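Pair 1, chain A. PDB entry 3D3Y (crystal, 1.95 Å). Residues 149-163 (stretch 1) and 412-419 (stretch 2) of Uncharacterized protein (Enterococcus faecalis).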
# COMPACT_ATOMS: atom_id res chain seq x y z
N ASP A 149 11.87 -1.76 -14.69
CA ASP A 149 10.78 -2.67 -15.05
C ASP A 149 9.74 -1.84 -15.78
O ASP A 149 9.04 -1.00 -15.18
CB ASP A 149 10.18 -3.31 -13.82
CG ASP A 149 9.11 -4.31 -14.17
OD1 ASP A 149 8.03 -3.89 -14.65
OD2 ASP A 149 9.34 -5.51 -13.98
N LYS A 150 9.63 -2.08 -17.08
CA LYS A 150 8.81 -1.21 -17.94
C LYS A 150 7.30 -1.28 -17.70
O LYS A 150 6.59 -0.30 -17.95
CB LYS A 150 9.15 -1.43 -19.42
CG LYS A 150 10.59 -1.07 -19.77
CD LYS A 150 10.94 0.32 -19.26
CE LYS A 150 12.41 0.63 -19.56
NZ LYS A 150 12.82 1.89 -18.90
N GLN A 151 6.83 -2.42 -17.23
CA GLN A 151 5.43 -2.53 -16.79
C GLN A 151 5.16 -1.62 -15.60
O GLN A 151 4.19 -0.88 -15.61
CB GLN A 151 5.02 -3.99 -16.51
CG GLN A 151 3.72 -4.17 -15.66
CD GLN A 151 3.04 -5.53 -15.86
OE1 GLN A 151 3.61 -6.46 -16.43
NE2 GLN A 151 1.79 -5.63 -15.40
N THR A 152 6.04 -1.67 -14.59
CA THR A 152 5.94 -0.84 -13.41
C THR A 152 6.07 0.63 -13.81
O THR A 152 5.25 1.44 -13.40
CB THR A 152 6.99 -1.21 -12.32
OG1 THR A 152 6.88 -2.61 -12.04
CG2 THR A 152 6.73 -0.45 -11.03
N TYR A 153 7.06 0.95 -14.64
CA TYR A 153 7.24 2.31 -15.10
C TYR A 153 5.94 2.88 -15.75
O TYR A 153 5.50 3.98 -15.41
CB TYR A 153 8.42 2.43 -16.07
CG TYR A 153 8.54 3.85 -16.59
CD1 TYR A 153 9.04 4.87 -15.77
CD2 TYR A 153 8.10 4.20 -17.86
CE1 TYR A 153 9.11 6.17 -16.21
CE2 TYR A 153 8.18 5.50 -18.32
CZ TYR A 153 8.68 6.49 -17.48
OH TYR A 153 8.77 7.80 -17.91
N ALA A 154 5.37 2.11 -16.67
CA ALA A 154 4.20 2.53 -17.41
C ALA A 154 2.98 2.67 -16.50
O ALA A 154 2.11 3.52 -16.77
CB ALA A 154 3.92 1.58 -18.56
N SER A 155 2.93 1.89 -15.43
CA SER A 155 1.84 1.99 -14.44
C SER A 155 1.95 3.28 -13.64
O SER A 155 0.99 3.99 -13.43
CB SER A 155 1.87 0.81 -13.47
OG SER A 155 0.77 0.95 -12.56
N LEU A 156 3.15 3.57 -13.18
CA LEU A 156 3.43 4.83 -12.50
C LEU A 156 3.17 6.05 -13.40
O LEU A 156 2.65 7.07 -12.94
CB LEU A 156 4.86 4.83 -11.96
CG LEU A 156 5.14 3.77 -10.90
CD1 LEU A 156 6.65 3.63 -10.80
CD2 LEU A 156 4.52 4.15 -9.55
N ALA A 157 3.55 5.94 -14.67
CA ALA A 157 3.37 7.04 -15.61
C ALA A 157 1.88 7.26 -15.87
O ALA A 157 1.44 8.40 -16.01
CB ALA A 157 4.10 6.78 -16.94
N LEU A 158 1.12 6.18 -15.95
CA LEU A 158 -0.33 6.30 -16.09
C LEU A 158 -0.89 7.06 -14.89
O LEU A 158 -1.69 7.98 -15.05
CB LEU A 158 -0.99 4.92 -16.19
CG LEU A 158 -2.52 4.90 -16.20
CD1 LEU A 158 -3.02 5.48 -17.52
CD2 LEU A 158 -2.99 3.46 -16.01
N GLN A 159 -0.48 6.65 -13.70
CA GLN A 159 -0.92 7.33 -12.48
C GLN A 159 -0.59 8.84 -12.47
O GLN A 159 -1.43 9.67 -12.04
CB GLN A 159 -0.43 6.59 -11.25
CG GLN A 159 -1.21 5.28 -11.05
CD GLN A 159 -0.87 4.53 -9.76
OE1 GLN A 159 -0.63 5.13 -8.71
NE2 GLN A 159 -0.90 3.21 -9.83
N SER A 160 0.60 9.21 -12.96
CA SER A 160 0.98 10.64 -13.05
C SER A 160 0.02 11.42 -13.93
O SER A 160 -0.26 12.57 -13.64
CB SER A 160 2.39 10.84 -13.62
OG SER A 160 3.35 10.48 -12.66
N VAL A 161 -0.46 10.80 -15.01
CA VAL A 161 -1.39 11.44 -15.93
C VAL A 161 -2.75 11.50 -15.26
O VAL A 161 -3.34 12.59 -15.15
CB VAL A 161 -1.51 10.70 -17.28
CG1 VAL A 161 -2.51 11.43 -18.21
CG2 VAL A 161 -0.15 10.65 -17.95
N TYR A 162 -3.23 10.36 -14.78
CA TYR A 162 -4.56 10.32 -14.13
C TYR A 162 -4.67 11.35 -13.00
O TYR A 162 -5.65 12.10 -12.91
CB TYR A 162 -4.95 8.89 -13.63
CG TYR A 162 -6.33 8.86 -12.97
CD1 TYR A 162 -7.48 8.73 -13.74
CD2 TYR A 162 -6.48 9.05 -11.59
CE1 TYR A 162 -8.75 8.73 -13.15
CE2 TYR A 162 -7.76 9.06 -10.98
CZ TYR A 162 -8.88 8.89 -11.78
OH TYR A 162 -10.15 8.90 -11.21
N PHE A 163 -3.65 11.40 -12.14
CA PHE A 163 -3.61 12.30 -10.97
C PHE A 163 -2.88 13.62 -11.20
O PHE A 163 -2.33 14.23 -10.28
CB PHE A 163 -2.94 11.57 -9.80
CG PHE A 163 -3.72 10.38 -9.30
CD1 PHE A 163 -4.92 10.56 -8.58
CD2 PHE A 163 -3.24 9.08 -9.52
CE1 PHE A 163 -5.64 9.47 -8.10
CE2 PHE A 163 -3.96 7.96 -9.05
CZ PHE A 163 -5.16 8.16 -8.34
N LEU A 412 -13.58 6.57 -18.56
CA LEU A 412 -12.17 6.65 -19.01
C LEU A 412 -11.67 8.07 -18.88
O LEU A 412 -12.40 9.04 -19.20
CB LEU A 412 -12.01 6.10 -20.44
CG LEU A 412 -10.61 6.05 -21.07
CD1 LEU A 412 -9.64 5.27 -20.18
CD2 LEU A 412 -10.67 5.48 -22.50
N GLN A 413 -10.44 8.22 -18.35
CA GLN A 413 -9.86 9.53 -18.05
C GLN A 413 -8.46 9.76 -18.61
O GLN A 413 -8.09 10.88 -18.97
CB GLN A 413 -9.85 9.79 -16.53
CG GLN A 413 -11.27 10.02 -15.91
CD GLN A 413 -11.90 11.34 -16.32
OE1 GLN A 413 -12.57 11.44 -17.38
NE2 GLN A 413 -11.71 12.36 -15.50
N ALA A 414 -7.66 8.70 -18.69
CA ALA A 414 -6.28 8.87 -19.13
C ALA A 414 -5.81 7.61 -19.84
O ALA A 414 -6.24 6.51 -19.52
CB ALA A 414 -5.38 9.23 -17.92
N ILE A 415 -4.95 7.79 -20.83
CA ILE A 415 -4.36 6.67 -21.53
C ILE A 415 -2.86 6.98 -21.60
O ILE A 415 -2.47 8.08 -22.05
CB ILE A 415 -4.86 6.57 -23.00
CG1 ILE A 415 -6.34 6.24 -23.08
CG2 ILE A 415 -3.99 5.56 -23.82
CD1 ILE A 415 -6.94 6.51 -24.44
N PHE A 416 -2.03 6.04 -21.18
CA PHE A 416 -0.60 6.23 -21.32
C PHE A 416 -0.05 5.14 -22.22
O PHE A 416 -0.33 3.95 -22.01
CB PHE A 416 0.12 6.20 -19.95
CG PHE A 416 1.62 6.37 -20.07
CD1 PHE A 416 2.17 7.62 -20.28
CD2 PHE A 416 2.46 5.25 -20.06
CE1 PHE A 416 3.57 7.77 -20.42
CE2 PHE A 416 3.86 5.38 -20.21
CZ PHE A 416 4.41 6.64 -20.40
N PHE A 417 0.71 5.57 -23.22
CA PHE A 417 1.28 4.68 -24.22
C PHE A 417 2.81 4.78 -24.18
O PHE A 417 3.39 5.84 -24.44
CB PHE A 417 0.71 5.07 -25.59
CG PHE A 417 1.21 4.25 -26.76
CD1 PHE A 417 1.40 2.87 -26.65
CD2 PHE A 417 1.44 4.86 -27.99
CE1 PHE A 417 1.82 2.11 -27.75
CE2 PHE A 417 1.88 4.11 -29.11
CZ PHE A 417 2.06 2.72 -28.98
N LEU A 418 3.47 3.68 -23.82
CA LEU A 418 4.93 3.65 -23.84
C LEU A 418 5.30 2.92 -25.10
O LEU A 418 5.12 1.70 -25.19
CB LEU A 418 5.53 2.96 -22.60
CG LEU A 418 7.06 3.01 -22.42
CD1 LEU A 418 7.52 4.44 -22.03
CD2 LEU A 418 7.47 2.06 -21.35
N GLU A 419 5.80 3.68 -26.08
CA GLU A 419 5.91 3.18 -27.43
C GLU A 419 7.33 2.78 -27.73
O GLU A 419 8.27 3.59 -27.65
CB GLU A 419 5.42 4.22 -28.43
CG GLU A 419 5.51 3.75 -29.89
CD GLU A 419 4.89 4.75 -30.88
OE1 GLU A 419 5.13 5.95 -30.72
OE2 GLU A 419 4.16 4.31 -31.81

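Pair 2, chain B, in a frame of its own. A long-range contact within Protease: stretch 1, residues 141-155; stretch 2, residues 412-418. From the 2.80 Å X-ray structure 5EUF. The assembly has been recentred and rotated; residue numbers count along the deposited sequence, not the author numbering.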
# COMPACT_ATOMS: atom_id res chain seq x y z
N SER B 141 -16.45 8.64 10.49
CA SER B 141 -17.38 7.58 10.87
C SER B 141 -16.66 6.49 11.65
O SER B 141 -15.63 5.99 11.21
CB SER B 141 -18.05 6.98 9.64
OG SER B 141 -18.74 5.78 9.99
N PRO B 142 -17.20 6.12 12.82
CA PRO B 142 -16.58 5.09 13.66
C PRO B 142 -16.38 3.77 12.93
O PRO B 142 -15.24 3.36 12.70
CB PRO B 142 -17.58 4.93 14.82
CG PRO B 142 -18.33 6.22 14.85
CD PRO B 142 -18.44 6.65 13.42
N ILE B 143 -17.47 3.12 12.54
CA ILE B 143 -17.39 1.83 11.88
C ILE B 143 -16.68 1.93 10.52
O ILE B 143 -16.02 0.99 10.09
CB ILE B 143 -18.80 1.20 11.68
CG1 ILE B 143 -18.70 -0.24 11.20
CG2 ILE B 143 -19.66 2.04 10.73
CD1 ILE B 143 -18.03 -1.16 12.20
N GLY B 144 -16.81 3.09 9.87
CA GLY B 144 -16.20 3.30 8.57
C GLY B 144 -14.69 3.41 8.64
O GLY B 144 -13.98 2.75 7.88
N MSE B 145 -14.20 4.24 9.56
CA MSE B 145 -12.76 4.40 9.76
C MSE B 145 -12.13 3.10 10.23
O MSE B 145 -11.04 2.73 9.78
CB MSE B 145 -12.49 5.50 10.79
CG MSE B 145 -11.01 5.85 10.96
SE MSE B 145 -10.26 6.68 9.37
CE MSE B 145 -8.50 7.16 10.07
N LEU B 146 -12.82 2.41 11.13
CA LEU B 146 -12.35 1.13 11.65
C LEU B 146 -12.24 0.10 10.53
O LEU B 146 -11.28 -0.67 10.48
CB LEU B 146 -13.30 0.62 12.74
CG LEU B 146 -12.97 -0.74 13.36
CD1 LEU B 146 -11.64 -0.67 14.09
CD2 LEU B 146 -14.08 -1.18 14.31
N TYR B 147 -13.23 0.10 9.65
CA TYR B 147 -13.27 -0.81 8.50
C TYR B 147 -12.09 -0.55 7.57
O TYR B 147 -11.42 -1.49 7.11
CB TYR B 147 -14.60 -0.62 7.76
CG TYR B 147 -14.95 -1.70 6.76
CD1 TYR B 147 -15.35 -2.97 7.19
CD2 TYR B 147 -14.94 -1.44 5.40
CE1 TYR B 147 -15.69 -3.95 6.27
CE2 TYR B 147 -15.28 -2.42 4.48
CZ TYR B 147 -15.65 -3.67 4.92
OH TYR B 147 -15.99 -4.64 4.01
N PHE B 148 -11.83 0.72 7.29
CA PHE B 148 -10.76 1.11 6.39
C PHE B 148 -9.38 0.84 6.99
O PHE B 148 -8.53 0.21 6.36
CB PHE B 148 -10.89 2.59 6.02
CG PHE B 148 -10.06 3.01 4.84
CD1 PHE B 148 -10.53 2.81 3.55
CD2 PHE B 148 -8.83 3.61 5.01
CE1 PHE B 148 -9.78 3.19 2.46
CE2 PHE B 148 -8.08 4.01 3.93
CZ PHE B 148 -8.55 3.80 2.65
N ARG B 149 -9.16 1.33 8.21
CA ARG B 149 -7.87 1.17 8.88
C ARG B 149 -7.53 -0.30 9.14
O ARG B 149 -6.36 -0.65 9.26
CB ARG B 149 -7.86 1.95 10.20
CG ARG B 149 -7.91 3.46 10.04
CD ARG B 149 -6.64 4.03 9.42
NE ARG B 149 -5.46 3.85 10.27
CZ ARG B 149 -4.53 2.92 10.06
NH1 ARG B 149 -4.63 2.09 9.04
NH2 ARG B 149 -3.50 2.83 10.89
N PHE B 150 -8.55 -1.15 9.21
CA PHE B 150 -8.30 -2.58 9.41
C PHE B 150 -7.62 -3.17 8.19
O PHE B 150 -6.58 -3.83 8.30
CB PHE B 150 -9.60 -3.34 9.70
CG PHE B 150 -9.41 -4.84 9.76
CD1 PHE B 150 -9.00 -5.45 10.93
CD2 PHE B 150 -9.64 -5.63 8.64
CE1 PHE B 150 -8.82 -6.83 10.98
CE2 PHE B 150 -9.46 -7.00 8.68
CZ PHE B 150 -9.05 -7.60 9.86
N PHE B 151 -8.20 -2.95 7.02
CA PHE B 151 -7.67 -3.53 5.79
C PHE B 151 -6.30 -2.95 5.45
O PHE B 151 -5.49 -3.61 4.81
CB PHE B 151 -8.65 -3.33 4.64
CG PHE B 151 -9.80 -4.30 4.65
CD1 PHE B 151 -9.65 -5.57 4.12
CD2 PHE B 151 -11.02 -3.95 5.19
CE1 PHE B 151 -10.70 -6.47 4.13
CE2 PHE B 151 -12.08 -4.84 5.21
CZ PHE B 151 -11.92 -6.11 4.68
N ASN B 152 -6.04 -1.72 5.88
CA ASN B 152 -4.71 -1.13 5.76
C ASN B 152 -3.68 -1.95 6.54
O ASN B 152 -2.53 -2.08 6.12
CB ASN B 152 -4.69 0.31 6.27
CG ASN B 152 -5.51 1.25 5.42
OD1 ASN B 152 -5.94 2.30 5.88
ND2 ASN B 152 -5.73 0.87 4.16
N THR B 153 -4.11 -2.51 7.66
CA THR B 153 -3.23 -3.25 8.55
C THR B 153 -3.11 -4.72 8.14
O THR B 153 -2.01 -5.26 8.05
CB THR B 153 -3.71 -3.18 10.01
OG1 THR B 153 -4.01 -1.82 10.35
CG2 THR B 153 -2.66 -3.71 10.96
N ALA B 154 -4.26 -5.34 7.89
CA ALA B 154 -4.31 -6.77 7.59
C ALA B 154 -3.61 -7.11 6.28
O ALA B 154 -2.96 -8.15 6.16
CB ALA B 154 -5.76 -7.24 7.55
N TYR B 155 -3.76 -6.24 5.29
CA TYR B 155 -3.12 -6.42 3.99
C TYR B 155 -2.08 -5.33 3.75
O TYR B 155 -2.29 -4.17 4.10
CB TYR B 155 -4.15 -6.41 2.86
CG TYR B 155 -5.16 -7.54 2.90
CD1 TYR B 155 -4.88 -8.77 2.29
CD2 TYR B 155 -6.39 -7.39 3.52
CE1 TYR B 155 -5.79 -9.80 2.31
CE2 TYR B 155 -7.31 -8.42 3.54
CZ TYR B 155 -7.01 -9.62 2.94
OH TYR B 155 -7.93 -10.65 2.96
N SER B 412 -3.68 -13.02 12.88
CA SER B 412 -4.61 -12.07 13.46
C SER B 412 -4.24 -10.64 13.13
O SER B 412 -3.07 -10.27 13.07
CB SER B 412 -4.69 -12.24 14.98
OG SER B 412 -3.52 -11.74 15.61
N THR B 413 -5.27 -9.83 12.89
CA THR B 413 -5.11 -8.39 12.71
C THR B 413 -6.07 -7.69 13.65
O THR B 413 -7.26 -8.00 13.67
CB THR B 413 -5.37 -7.96 11.27
OG1 THR B 413 -4.49 -8.67 10.38
CG2 THR B 413 -5.15 -6.46 11.11
N THR B 414 -5.56 -6.76 14.45
CA THR B 414 -6.37 -6.11 15.46
C THR B 414 -6.27 -4.59 15.38
O THR B 414 -5.18 -4.03 15.40
CB THR B 414 -5.95 -6.56 16.87
OG1 THR B 414 -6.06 -7.98 16.98
CG2 THR B 414 -6.83 -5.90 17.92
N VAL B 415 -7.42 -3.92 15.28
CA VAL B 415 -7.44 -2.47 15.21
C VAL B 415 -8.35 -1.89 16.30
O VAL B 415 -9.52 -2.23 16.38
CB VAL B 415 -7.92 -1.97 13.84
CG1 VAL B 415 -8.01 -0.45 13.82
CG2 VAL B 415 -6.97 -2.46 12.75
N PHE B 416 -7.78 -1.01 17.12
CA PHE B 416 -8.53 -0.36 18.20
C PHE B 416 -8.99 1.03 17.80
O PHE B 416 -8.26 1.79 17.16
CB PHE B 416 -7.67 -0.28 19.47
CG PHE B 416 -7.27 -1.61 20.02
CD1 PHE B 416 -8.20 -2.62 20.19
CD2 PHE B 416 -5.95 -1.86 20.37
CE1 PHE B 416 -7.83 -3.85 20.71
CE2 PHE B 416 -5.57 -3.09 20.89
CZ PHE B 416 -6.51 -4.08 21.06
N LEU B 417 -10.22 1.38 18.19
CA LEU B 417 -10.74 2.72 17.93
C LEU B 417 -10.96 3.47 19.24
O LEU B 417 -11.80 3.10 20.05
CB LEU B 417 -12.04 2.64 17.14
CG LEU B 417 -12.49 3.96 16.51
CD1 LEU B 417 -11.39 4.54 15.65
CD2 LEU B 417 -13.75 3.75 15.70
N LYS B 418 -10.19 4.54 19.43
CA LYS B 418 -10.21 5.32 20.66
C LYS B 418 -10.32 6.81 20.34
O LYS B 418 -10.16 7.21 19.19
CB LYS B 418 -8.95 5.03 21.48
CG LYS B 418 -8.79 3.59 21.90
CD LYS B 418 -7.50 3.40 22.68
CE LYS B 418 -7.40 1.99 23.23
NZ LYS B 418 -6.18 1.81 24.07

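The sharpest difference lies at the centre of the contact, where Phe416(A) of pair 1 is matched by Val415(B) of pair 2. The large aromatic ring in pair 1 is accommodated by small helix residues: Ala157(A) sets its CB over one face of the ring in a CH-pi contact, 3.5 Å from the centroid of Phe416(A), and Ala154(A) CB lies 4.1 Å from Phe416(A) CE2. In pair 2 the bulk lies on the helix. Ala154(A) is matched by Leu146(B), whose CD1 reaches to 3.6 Å from Val415(B) CG1, and Ala157(A) by Arg149(B), whose CB stays 4.3 Å from that same CG1. A compact, branched valine leaves room for a longer leucine; a flat phenylalanine suits a methyl group.

Each pair lays a helix across a strand at 144° between their N-to-C directions, with axes approaching to 7.8 Å in pair 1 and 8.1 Å in pair 2, and 14 central residues superpose with an RMSD of 0.6 Å. No hydrogen bond crosses either contact, so side-chain packing carries it. Alternation along the strand turns Ala414(A), Phe416(A) and Leu418(A) toward the helix, as it does their counterparts Thr413(B), Val415(B) and Leu417(B).

Leu158(A) and Phe150(B) match, and both use a t chi1 to bring the side-chain end nearer the strand. Leu158(A) CD1 lies 4.0 Å from Phe416(A) CB; Phe150(B) CD1 lies 4.0 Å from Val415(B) CG2, and the edge of its ring meets the strand backbone, with Phe150(B) CE1 3.3 Å from Thr413(B) O.

Toward the helix C-terminus, Val161(A) CG1 packs 3.6 Å from Ala414(A) CB. Two threonines occupy the matching positions, touching through Thr153(B) CG2 and Thr413(B) CG2 at 3.7 Å. Thr153(B) has nearly the shape of Val161(A), whereas Thr413(B) is larger than Ala414(A). Both hydroxyls have partners: Thr153(B) OG1 donates to Arg149(B) O at 2.8 Å, and Thr413(B) OG1 is satisfied elsewhere in the structure. Next along the helix, the large Tyr162(A), with CE1 3.7 Å from Gln413(A) CB, is matched by Ala154(B), whose CB lies 3.4 Å from Thr413(B) OG1.

At the other end both strands place a leucine against the first helical residue: Leu418(A) CD2 lies 4.3 Å from Lys150(A) CB, and Leu417(B) CD2 4.1 Å from Pro142(B) CB. Leu418(A) CD1 also sits at the ring edge of Tyr153(A), 3.9 Å from Tyr153(A) CE2, whereas the matched selenomethionine Met145(B) leads its end away. Both helices are capped: Asp149(A) OD1 accepts from Thr152(A) N at 3.0 Å, and Ser141(B) OG accepts a weak bond from Gly144(B) N at 3.3 Å.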